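PDB 2A2U: protein (alpha-2u-globulin) from Rattus norvegicus, which binds a hyaline droplet inducer and, as a lipocalin, probably carries small lipophilic molecules inside its beta-barrel. Local coordinates for residues H63-E68 and E85-A90; V59-I64 and V137-T142; Y99-E102 and G106-F109; G36-I41 and R118-H123. All coordinates share one frame; numbering follows the deposited sequence.

Interaction 1: residues H63-E68 and E85-A90; sequences HIDVLE and ELYLVA
On the outer wall of the lipocalin beta-barrel, Asp65 and Tyr87 are hydrogen-bonded across the strand that lies between theirs: 60-67 and 83-92 both pair with strand 70-78, which runs antiparallel between them. As second neighbours, the two segments run in roughly the same direction, with axes 9.2 Å apart, so the contact is made by side chains reaching over the strand between. Tyr87 is long enough. With CG anti to the backbone N (chi1 -169°), its ring extends over the intervening strand, touching Lys74, and delivers the hydroxyl to the carboxylate. Tyr87 OH donates to Asp65 OD2 at 2.9 Å, meeting that oxygen on its anti side, 21° out of the carboxylate plane, while OD2 itself sits at the edge of the ring. The side chains cross at about a right angle, and Asp65 CB also lies only 3.3 Å from Tyr87 OH.

The second carboxylate oxygen has other work. His63 NE2 makes a weak, bent bond to Asp65 OD1 (3.0 Å), and Lys74 of a second subunit forms a salt bridge to the same oxygen. An aspartate thus suits a place where a hydroxyl, an imidazole and a lysine from another chain converge. Tyr87 also stacks on Tyr87 of that second subunit, which puts this patch in a subunit interface.

Further along, the contact turns apolar. Leu67 approaches the tyrosine from the opposite direction, CD1 standing 4.2 Å from Tyr87 OH. The same methyl reaches the branched side chain of Val89, where Leu67 CD1 and Val89 CG2 are 4.4 Å apart.

Interaction 2: residues V59-I64 and V137-T142; sequences VFMQHI and VLYGRT
Met61 and Tyr139 meet in the interior of the lipocalin barrel, on strands 60-67 and 131-140 that each pair with strand 36-44 and so bridge over it with side chains alone.

The main interaction is CH-pi. Met61 CB lies over one face of the Tyr139 ring, 4.0 Å from its centroid and displaced toward the rim, with Tyr139 CE1 as its nearest ring atom at 3.7 Å. The methionine chain crosses the tyrosine at about a right angle. It starts with CG anti to the backbone N (chi1 -166°), then bends at both chi2 and chi3, which curls its end back to the ring instead of letting it run past.

A Met-aromatic contact accompanies it: Met61 SD is 5.1 Å from the ring centroid, in an oblique position. The sulfur also receives a weak hydrogen bond from the backbone N of Gln62, which with His63 forms a classic beta bulge facing Lys74.

Other neighbours of Tyr139 are Val120 and Phe122 of strand 119-128, the latter ring meeting that of Tyr139 at about 60°, and Ser40 of strand 36-44. A flexible thioether suits this setting because it can mould itself to a rigid ring. An alanine in place of Tyr139 is likely to open a gap beneath Met61 and set the bent thioether chain free to turn. Apolar packing completes the set at the far end of the ring, where methyl groups border the hydroxyl: Met61 CE stands 3.2 Å from Tyr139 OH, and Val59 CG2 lies 4.0 Å from the same oxygen.

Interaction 3: residues Y99-E102 and G106-F109; sequences YFVE and GNTF
Val101 O is gripped twice by Asn107. Asn107 N donates to Val101 O at 3.0 Å and Asn107 ND2 to the same Val101 O at 3.1 Å, the two arriving from opposite faces of the carbonyl plane. ND2 stands well above that plane, 44° out of it, and also donates to Tyr103 O in the turn. Asn107 OD1 accepts from Asn126 ND2, so an asparagine, with donor and acceptor at one tip, serves both turn and neighbouring strand. Val101 N returns a bond to Asn107 O.

The other hydrogen-bonded pair of this antiparallel beta hairpin, part of the barrel wall, is Tyr99 with Phe109: Tyr99 N donates to Phe109 O at 3.0 Å in the carbonyl plane, and Phe109 N to Tyr99 O. At the non-hydrogen-bonded pair Phe100-Thr108, Phe100 CA offers a CA-H...O contact to Asn107 O (3.3 Å), as Thr108 CA does to Tyr99 O.

Flat and branched apolar side chains suit the buried face of Tyr99, Val101 and Phe109. Phe109 CG lies between its backbone N and carbonyl carbon (chi1 68°), turning the ring toward Tyr99 CB, which sits over it, 3.6 Å from the Phe109 centroid. The two ring planes are nearly parallel but slid apart. Val101 CG1 meets the ring edge at Phe109 CE2, 3.8 Å away.

Interaction 4: residues G36-I41 and R118-H123; sequences GDWFSI and RYVMFH
One face of the Trp38 indole carries Val120: the methyl CG1 rests over the six-membered ring, 3.9 Å from its centroid and offset toward the rim, in a CH-pi contact. The opposite face is packed by Arg141. At its far end, Trp38 CZ3 comes obliquely to the backbone, 3.7 Å from Tyr119 C and 3.8 Å from Arg118 O. The indole N-H is used too, Trp38 NE1 donating to Leu34 O.

Gly36, Asp37 and Trp38 form the Gly-X-Trp signature of the lipocalins. Trp38 points from this first strand toward strand 119-128, and its side chain crosses that of Val120 at about a right angle. Val120 holds CG1 between the backbone N and the carbonyl carbon (chi1 66°), the crowded position, which presents that methyl to the ring. A valine's branch lets one methyl stand on the indole while Ile111 and Tyr139 pack round the rest.

With an alanine in place of Trp38, a gap is likely to open between Val120 and Arg141, and Leu34 O would lose its indole donor. Between these segments the contact rests on dispersion and CH-pi attraction, which demand close fit, while the tryptophan's single polar atom fixes the ring's orientation.

In the fold
All four contacts belong to one curled antiparallel sheet. Interactions 2 and 4, centres about 4 Å apart, cross along the chain: Phe39 N reaches Gly140 O at 2.7 Å, and Tyr139 packs on Val120, so Met61, Tyr139, Val120 and Trp38 form a continuous row within the barrel, with Trp38, as in other lipocalins, probably at its closed end, below the cavity that commonly holds ligands. Interaction 1 shares His63 and Ile64 with interaction 2 but turns to the outer surface and a second subunit. Interaction 3, about 17 Å (centre to centre) from interactions 2 and 4, touches 4 through Phe109 and Phe122 and 1 through Ala90. The Cys83-Cys176 disulfide ties strand 83-92 to the C-terminal tail.

Interaction 1: residues H63-E68 and E85-A90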
# COMPACT_ATOMS: atom_id res chain seq x y z
N HIS A 63 11.03 15.90 5.59
CA HIS A 63 11.30 16.10 4.18
C HIS A 63 10.06 15.80 3.35
O HIS A 63 9.24 14.97 3.73
CB HIS A 63 12.43 15.15 3.76
CG HIS A 63 12.90 15.33 2.36
ND1 HIS A 63 13.95 16.16 2.03
CD2 HIS A 63 12.48 14.78 1.19
CE1 HIS A 63 14.16 16.11 0.72
NE2 HIS A 63 13.28 15.28 0.19
N ILE A 64 9.91 16.51 2.24
CA ILE A 64 8.80 16.31 1.32
C ILE A 64 9.38 15.98 -0.05
O ILE A 64 10.24 16.71 -0.55
CB ILE A 64 7.92 17.58 1.18
CG1 ILE A 64 7.12 17.80 2.46
CG2 ILE A 64 6.98 17.45 -0.02
CD1 ILE A 64 6.19 18.99 2.40
N ASP A 65 8.95 14.86 -0.63
CA ASP A 65 9.41 14.44 -1.95
C ASP A 65 8.30 14.64 -2.95
O ASP A 65 7.15 14.36 -2.68
CB ASP A 65 9.80 12.96 -1.94
CG ASP A 65 11.10 12.72 -1.24
OD1 ASP A 65 12.12 13.29 -1.68
OD2 ASP A 65 11.12 11.94 -0.26
N VAL A 66 8.63 15.15 -4.12
CA VAL A 66 7.62 15.36 -5.13
C VAL A 66 7.74 14.21 -6.14
O VAL A 66 8.73 14.10 -6.85
CB VAL A 66 7.78 16.76 -5.76
CG1 VAL A 66 6.78 16.95 -6.87
CG2 VAL A 66 7.56 17.83 -4.70
N LEU A 67 6.74 13.32 -6.13
CA LEU A 67 6.72 12.14 -7.00
C LEU A 67 5.69 12.25 -8.12
O LEU A 67 5.12 13.32 -8.32
CB LEU A 67 6.41 10.92 -6.14
CG LEU A 67 7.12 10.86 -4.79
CD1 LEU A 67 6.49 9.81 -3.90
CD2 LEU A 67 8.61 10.59 -4.98
N GLU A 68 5.45 11.16 -8.84
CA GLU A 68 4.46 11.17 -9.92
C GLU A 68 3.03 11.17 -9.42
O GLU A 68 2.56 10.18 -8.83
CB GLU A 68 4.65 9.97 -10.84
CG GLU A 68 5.88 10.06 -11.67
CD GLU A 68 5.88 11.20 -12.65
OE1 GLU A 68 4.79 11.69 -13.03
OE2 GLU A 68 6.99 11.61 -13.06
N GLU A 85 10.23 6.64 12.91
CA GLU A 85 10.45 7.22 11.59
C GLU A 85 9.45 6.63 10.59
O GLU A 85 9.39 5.41 10.41
CB GLU A 85 11.88 6.91 11.15
CG GLU A 85 12.32 7.53 9.84
CD GLU A 85 12.64 8.99 9.95
OE1 GLU A 85 13.79 9.34 10.29
OE2 GLU A 85 11.75 9.81 9.68
N LEU A 86 8.67 7.48 9.93
CA LEU A 86 7.66 7.03 8.98
C LEU A 86 7.76 7.74 7.63
O LEU A 86 8.51 8.69 7.49
CB LEU A 86 6.26 7.23 9.55
CG LEU A 86 5.91 6.49 10.84
CD1 LEU A 86 4.48 6.82 11.24
CD2 LEU A 86 6.08 5.00 10.64
N TYR A 87 6.99 7.27 6.66
CA TYR A 87 6.96 7.87 5.32
C TYR A 87 5.63 7.53 4.68
O TYR A 87 5.32 6.35 4.49
CB TYR A 87 8.10 7.33 4.46
CG TYR A 87 8.29 8.08 3.15
CD1 TYR A 87 7.45 7.84 2.05
CD2 TYR A 87 9.29 9.05 3.02
CE1 TYR A 87 7.60 8.55 0.86
CE2 TYR A 87 9.45 9.76 1.83
CZ TYR A 87 8.60 9.51 0.76
OH TYR A 87 8.77 10.21 -0.42
N LEU A 88 4.85 8.55 4.33
CA LEU A 88 3.54 8.34 3.72
C LEU A 88 3.46 8.98 2.35
O LEU A 88 4.07 10.01 2.11
CB LEU A 88 2.43 8.93 4.59
CG LEU A 88 2.20 8.34 5.98
CD1 LEU A 88 1.12 9.12 6.71
CD2 LEU A 88 1.81 6.89 5.86
N VAL A 89 2.72 8.35 1.46
CA VAL A 89 2.51 8.88 0.12
C VAL A 89 1.08 9.39 0.03
O VAL A 89 0.14 8.73 0.46
CB VAL A 89 2.76 7.82 -0.97
CG1 VAL A 89 2.38 8.37 -2.33
CG2 VAL A 89 4.23 7.44 -0.98
N ALA A 90 0.93 10.61 -0.48
CA ALA A 90 -0.37 11.23 -0.64
C ALA A 90 -0.62 11.36 -2.13
O ALA A 90 0.24 11.85 -2.85
CB ALA A 90 -0.38 12.61 0.03

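Interaction 2: residues V59-I64 and V137-T142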
# COMPACT_ATOMS: atom_id res chain seq x y z
N VAL A 59 2.74 15.43 14.30
CA VAL A 59 3.86 14.89 13.54
C VAL A 59 4.96 15.92 13.34
O VAL A 59 4.69 17.11 13.16
CB VAL A 59 3.41 14.33 12.15
CG1 VAL A 59 2.23 13.39 12.33
CG2 VAL A 59 3.08 15.46 11.18
N PHE A 60 6.20 15.44 13.37
CA PHE A 60 7.36 16.28 13.20
C PHE A 60 7.95 16.04 11.81
O PHE A 60 8.73 15.12 11.60
CB PHE A 60 8.37 15.95 14.30
CG PHE A 60 7.78 15.99 15.68
CD1 PHE A 60 7.05 17.09 16.11
CD2 PHE A 60 7.96 14.92 16.55
CE1 PHE A 60 6.50 17.13 17.39
CE2 PHE A 60 7.40 14.95 17.83
CZ PHE A 60 6.67 16.07 18.25
N MET A 61 7.54 16.88 10.87
CA MET A 61 7.98 16.77 9.49
C MET A 61 9.49 16.83 9.34
O MET A 61 10.18 17.40 10.18
CB MET A 61 7.32 17.89 8.68
CG MET A 61 7.40 17.74 7.15
SD MET A 61 6.74 16.14 6.51
CE MET A 61 5.21 15.98 7.62
N GLN A 62 9.98 16.24 8.26
CA GLN A 62 11.41 16.21 7.97
C GLN A 62 11.74 16.53 6.52
O GLN A 62 12.62 17.34 6.25
CB GLN A 62 12.00 14.85 8.28
CG GLN A 62 11.86 14.39 9.70
CD GLN A 62 12.56 13.08 9.92
OE1 GLN A 62 13.10 12.82 10.98
NE2 GLN A 62 12.57 12.23 8.90
N HIS A 63 11.03 15.90 5.59
CA HIS A 63 11.30 16.10 4.18
C HIS A 63 10.06 15.80 3.35
O HIS A 63 9.24 14.97 3.73
CB HIS A 63 12.43 15.15 3.76
CG HIS A 63 12.90 15.33 2.36
ND1 HIS A 63 13.95 16.16 2.03
CD2 HIS A 63 12.48 14.78 1.19
CE1 HIS A 63 14.16 16.11 0.72
NE2 HIS A 63 13.28 15.28 0.19
N ILE A 64 9.91 16.51 2.24
CA ILE A 64 8.80 16.31 1.32
C ILE A 64 9.38 15.98 -0.05
O ILE A 64 10.24 16.71 -0.55
CB ILE A 64 7.92 17.58 1.18
CG1 ILE A 64 7.12 17.80 2.46
CG2 ILE A 64 6.98 17.45 -0.02
CD1 ILE A 64 6.19 18.99 2.40
N VAL A 137 -1.48 23.02 9.51
CA VAL A 137 -0.07 23.01 9.89
C VAL A 137 0.76 24.01 9.12
O VAL A 137 0.46 24.34 7.96
CB VAL A 137 0.56 21.62 9.73
CG1 VAL A 137 -0.01 20.65 10.72
CG2 VAL A 137 0.31 21.10 8.34
N LEU A 138 1.79 24.51 9.80
CA LEU A 138 2.74 25.45 9.21
C LEU A 138 4.09 24.77 9.24
O LEU A 138 4.53 24.31 10.29
CB LEU A 138 2.79 26.75 10.03
CG LEU A 138 3.87 27.77 9.66
CD1 LEU A 138 3.66 28.23 8.24
CD2 LEU A 138 3.80 28.95 10.60
N TYR A 139 4.71 24.63 8.07
CA TYR A 139 6.04 24.03 7.95
C TYR A 139 7.00 25.10 7.51
O TYR A 139 6.64 25.98 6.71
CB TYR A 139 6.06 22.92 6.90
CG TYR A 139 5.29 21.70 7.29
CD1 TYR A 139 5.21 21.31 8.62
CD2 TYR A 139 4.63 20.93 6.34
CE1 TYR A 139 4.50 20.19 8.99
CE2 TYR A 139 3.91 19.81 6.69
CZ TYR A 139 3.85 19.45 8.02
OH TYR A 139 3.14 18.34 8.41
N GLY A 140 8.22 25.04 8.02
CA GLY A 140 9.22 26.01 7.64
C GLY A 140 10.43 25.27 7.15
O GLY A 140 10.62 24.12 7.54
N ARG A 141 11.22 25.88 6.27
CA ARG A 141 12.43 25.23 5.77
C ARG A 141 13.53 25.30 6.84
O ARG A 141 14.56 24.64 6.74
CB ARG A 141 12.90 25.88 4.48
CG ARG A 141 11.80 26.06 3.48
CD ARG A 141 12.27 25.81 2.07
NE ARG A 141 12.43 24.39 1.78
CZ ARG A 141 12.04 23.81 0.65
NH1 ARG A 141 11.47 24.51 -0.31
NH2 ARG A 141 12.26 22.51 0.47
N THR A 142 13.25 26.10 7.87
CA THR A 142 14.14 26.31 9.01
C THR A 142 13.48 25.78 10.27
O THR A 142 12.26 25.65 10.32
CB THR A 142 14.44 27.81 9.18
OG1 THR A 142 13.23 28.57 9.06
CG2 THR A 142 15.41 28.26 8.12

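Interaction 3: residues Y99-E102 and G106-F109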
# COMPACT_ATOMS: atom_id res chain seq x y z
N TYR A 99 -5.41 16.40 -2.18
CA TYR A 99 -4.57 15.22 -2.09
C TYR A 99 -5.23 14.29 -1.08
O TYR A 99 -5.94 14.75 -0.19
CB TYR A 99 -3.18 15.60 -1.58
CG TYR A 99 -2.31 16.27 -2.61
CD1 TYR A 99 -2.36 17.65 -2.80
CD2 TYR A 99 -1.45 15.53 -3.39
CE1 TYR A 99 -1.57 18.27 -3.78
CE2 TYR A 99 -0.66 16.12 -4.36
CZ TYR A 99 -0.72 17.49 -4.56
OH TYR A 99 0.04 18.04 -5.57
N PHE A 100 -5.03 12.99 -1.25
CA PHE A 100 -5.58 12.01 -0.32
C PHE A 100 -4.47 11.18 0.29
O PHE A 100 -3.55 10.77 -0.40
CB PHE A 100 -6.56 11.07 -1.01
CG PHE A 100 -7.08 9.97 -0.09
CD1 PHE A 100 -8.20 10.19 0.72
CD2 PHE A 100 -6.40 8.76 0.03
CE1 PHE A 100 -8.62 9.23 1.63
CE2 PHE A 100 -6.82 7.79 0.94
CZ PHE A 100 -7.93 8.03 1.74
N VAL A 101 -4.59 10.90 1.59
CA VAL A 101 -3.62 10.07 2.28
C VAL A 101 -4.36 9.33 3.38
O VAL A 101 -5.22 9.90 4.07
CB VAL A 101 -2.41 10.91 2.84
CG1 VAL A 101 -2.87 11.91 3.90
CG2 VAL A 101 -1.35 10.00 3.38
N GLU A 102 -4.10 8.03 3.48
CA GLU A 102 -4.74 7.22 4.49
C GLU A 102 -3.83 7.24 5.71
O GLU A 102 -2.69 6.79 5.66
CB GLU A 102 -4.94 5.79 3.99
CG GLU A 102 -5.83 4.92 4.89
CD GLU A 102 -7.29 5.35 4.92
OE1 GLU A 102 -7.73 6.11 4.04
OE2 GLU A 102 -8.02 4.91 5.83
N GLY A 106 -9.37 8.63 6.68
CA GLY A 106 -9.21 9.11 5.32
C GLY A 106 -8.96 10.59 5.40
O GLY A 106 -9.77 11.32 5.98
N ASN A 107 -7.85 11.05 4.83
CA ASN A 107 -7.50 12.46 4.88
C ASN A 107 -7.50 13.15 3.53
O ASN A 107 -6.99 12.63 2.55
CB ASN A 107 -6.10 12.63 5.47
CG ASN A 107 -5.98 12.06 6.86
OD1 ASN A 107 -6.47 12.63 7.82
ND2 ASN A 107 -5.28 10.93 6.97
N THR A 108 -8.03 14.36 3.52
CA THR A 108 -8.06 15.18 2.33
C THR A 108 -7.38 16.49 2.72
O THR A 108 -7.76 17.12 3.71
CB THR A 108 -9.50 15.44 1.86
OG1 THR A 108 -9.94 14.32 1.08
CG2 THR A 108 -9.59 16.69 1.02
N PHE A 109 -6.32 16.85 2.01
CA PHE A 109 -5.62 18.09 2.31
C PHE A 109 -5.28 18.94 1.11
O PHE A 109 -5.28 18.45 -0.02
CB PHE A 109 -4.36 17.84 3.15
CG PHE A 109 -3.29 17.10 2.42
CD1 PHE A 109 -2.36 17.79 1.64
CD2 PHE A 109 -3.16 15.73 2.55
CE1 PHE A 109 -1.32 17.12 1.00
CE2 PHE A 109 -2.13 15.05 1.92
CZ PHE A 109 -1.20 15.75 1.14

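Interaction 4: residues G36-I41 and R118-H123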
# COMPACT_ATOMS: atom_id res chain seq x y z
N GLY A 36 12.14 18.98 -0.81
CA GLY A 36 13.17 19.36 0.13
C GLY A 36 12.82 19.15 1.58
O GLY A 36 11.81 18.56 1.91
N ASP A 37 13.68 19.65 2.46
CA ASP A 37 13.49 19.52 3.89
C ASP A 37 12.55 20.55 4.47
O ASP A 37 12.59 21.72 4.08
CB ASP A 37 14.83 19.59 4.60
CG ASP A 37 15.73 18.46 4.22
OD1 ASP A 37 15.39 17.30 4.50
OD2 ASP A 37 16.79 18.71 3.62
N TRP A 38 11.71 20.10 5.39
CA TRP A 38 10.75 20.98 6.05
C TRP A 38 10.71 20.60 7.51
O TRP A 38 11.04 19.48 7.85
CB TRP A 38 9.36 20.81 5.45
CG TRP A 38 9.26 21.29 4.05
CD1 TRP A 38 9.45 20.55 2.91
CD2 TRP A 38 8.95 22.62 3.62
NE1 TRP A 38 9.26 21.34 1.81
CE2 TRP A 38 8.95 22.62 2.21
CE3 TRP A 38 8.66 23.81 4.30
CZ2 TRP A 38 8.68 23.78 1.45
CZ3 TRP A 38 8.39 24.97 3.54
CH2 TRP A 38 8.40 24.94 2.13
N PHE A 39 10.30 21.54 8.36
CA PHE A 39 10.23 21.29 9.80
C PHE A 39 8.85 21.68 10.28
O PHE A 39 8.24 22.59 9.71
CB PHE A 39 11.24 22.15 10.54
CG PHE A 39 12.66 21.82 10.24
CD1 PHE A 39 13.30 22.38 9.15
CD2 PHE A 39 13.35 20.94 11.05
CE1 PHE A 39 14.62 22.08 8.88
CE2 PHE A 39 14.67 20.63 10.79
CZ PHE A 39 15.31 21.20 9.70
N SER A 40 8.37 21.01 11.32
CA SER A 40 7.07 21.31 11.90
C SER A 40 7.22 22.50 12.83
O SER A 40 7.99 22.44 13.78
CB SER A 40 6.53 20.11 12.66
OG SER A 40 6.08 19.12 11.75
N ILE A 41 6.48 23.57 12.55
CA ILE A 41 6.55 24.77 13.35
C ILE A 41 5.32 24.96 14.25
O ILE A 41 5.45 25.07 15.47
CB ILE A 41 6.76 26.02 12.46
CG1 ILE A 41 7.87 25.77 11.43
CG2 ILE A 41 7.08 27.23 13.31
CD1 ILE A 41 9.21 25.34 12.01
N ARG A 118 10.39 29.38 2.47
CA ARG A 118 10.29 29.70 3.87
C ARG A 118 9.22 28.88 4.57
O ARG A 118 9.52 28.08 5.45
CB ARG A 118 10.00 31.18 4.09
CG ARG A 118 11.22 32.05 4.07
CD ARG A 118 10.92 33.39 4.71
NE ARG A 118 9.86 34.11 4.01
CZ ARG A 118 9.03 34.97 4.59
NH1 ARG A 118 9.15 35.23 5.89
NH2 ARG A 118 8.09 35.57 3.87
N TYR A 119 7.97 29.06 4.13
CA TYR A 119 6.85 28.37 4.74
C TYR A 119 5.88 27.69 3.77
O TYR A 119 5.92 27.90 2.56
CB TYR A 119 6.07 29.35 5.62
CG TYR A 119 5.33 30.41 4.83
CD1 TYR A 119 5.99 31.54 4.35
CD2 TYR A 119 3.98 30.26 4.51
CE1 TYR A 119 5.32 32.49 3.57
CE2 TYR A 119 3.30 31.19 3.73
CZ TYR A 119 3.97 32.30 3.26
OH TYR A 119 3.32 33.22 2.47
N VAL A 120 5.03 26.84 4.35
CA VAL A 120 3.98 26.15 3.63
C VAL A 120 2.90 25.81 4.64
O VAL A 120 3.19 25.26 5.70
CB VAL A 120 4.45 24.88 2.87
CG1 VAL A 120 4.92 23.79 3.82
CG2 VAL A 120 3.33 24.37 1.98
N MET A 121 1.69 26.25 4.36
CA MET A 121 0.56 26.02 5.24
C MET A 121 -0.37 25.01 4.57
O MET A 121 -0.79 25.19 3.42
CB MET A 121 -0.19 27.33 5.51
CG MET A 121 0.73 28.48 5.91
SD MET A 121 -0.12 30.01 6.27
CE MET A 121 1.15 30.90 7.11
N PHE A 122 -0.61 23.90 5.26
CA PHE A 122 -1.49 22.86 4.74
C PHE A 122 -2.77 22.89 5.55
O PHE A 122 -2.77 23.23 6.73
CB PHE A 122 -0.85 21.48 4.91
CG PHE A 122 0.30 21.20 3.98
CD1 PHE A 122 0.07 20.70 2.71
CD2 PHE A 122 1.61 21.35 4.41
CE1 PHE A 122 1.12 20.34 1.89
CE2 PHE A 122 2.67 21.00 3.60
CZ PHE A 122 2.42 20.50 2.34
N HIS A 123 -3.87 22.53 4.91
CA HIS A 123 -5.16 22.45 5.57
C HIS A 123 -5.68 21.04 5.32
O HIS A 123 -5.83 20.61 4.18
CB HIS A 123 -6.14 23.47 5.00
CG HIS A 123 -7.52 23.35 5.57
ND1 HIS A 123 -8.57 22.85 4.84
CD2 HIS A 123 -7.99 23.61 6.81
CE1 HIS A 123 -9.64 22.79 5.61
NE2 HIS A 123 -9.31 23.25 6.81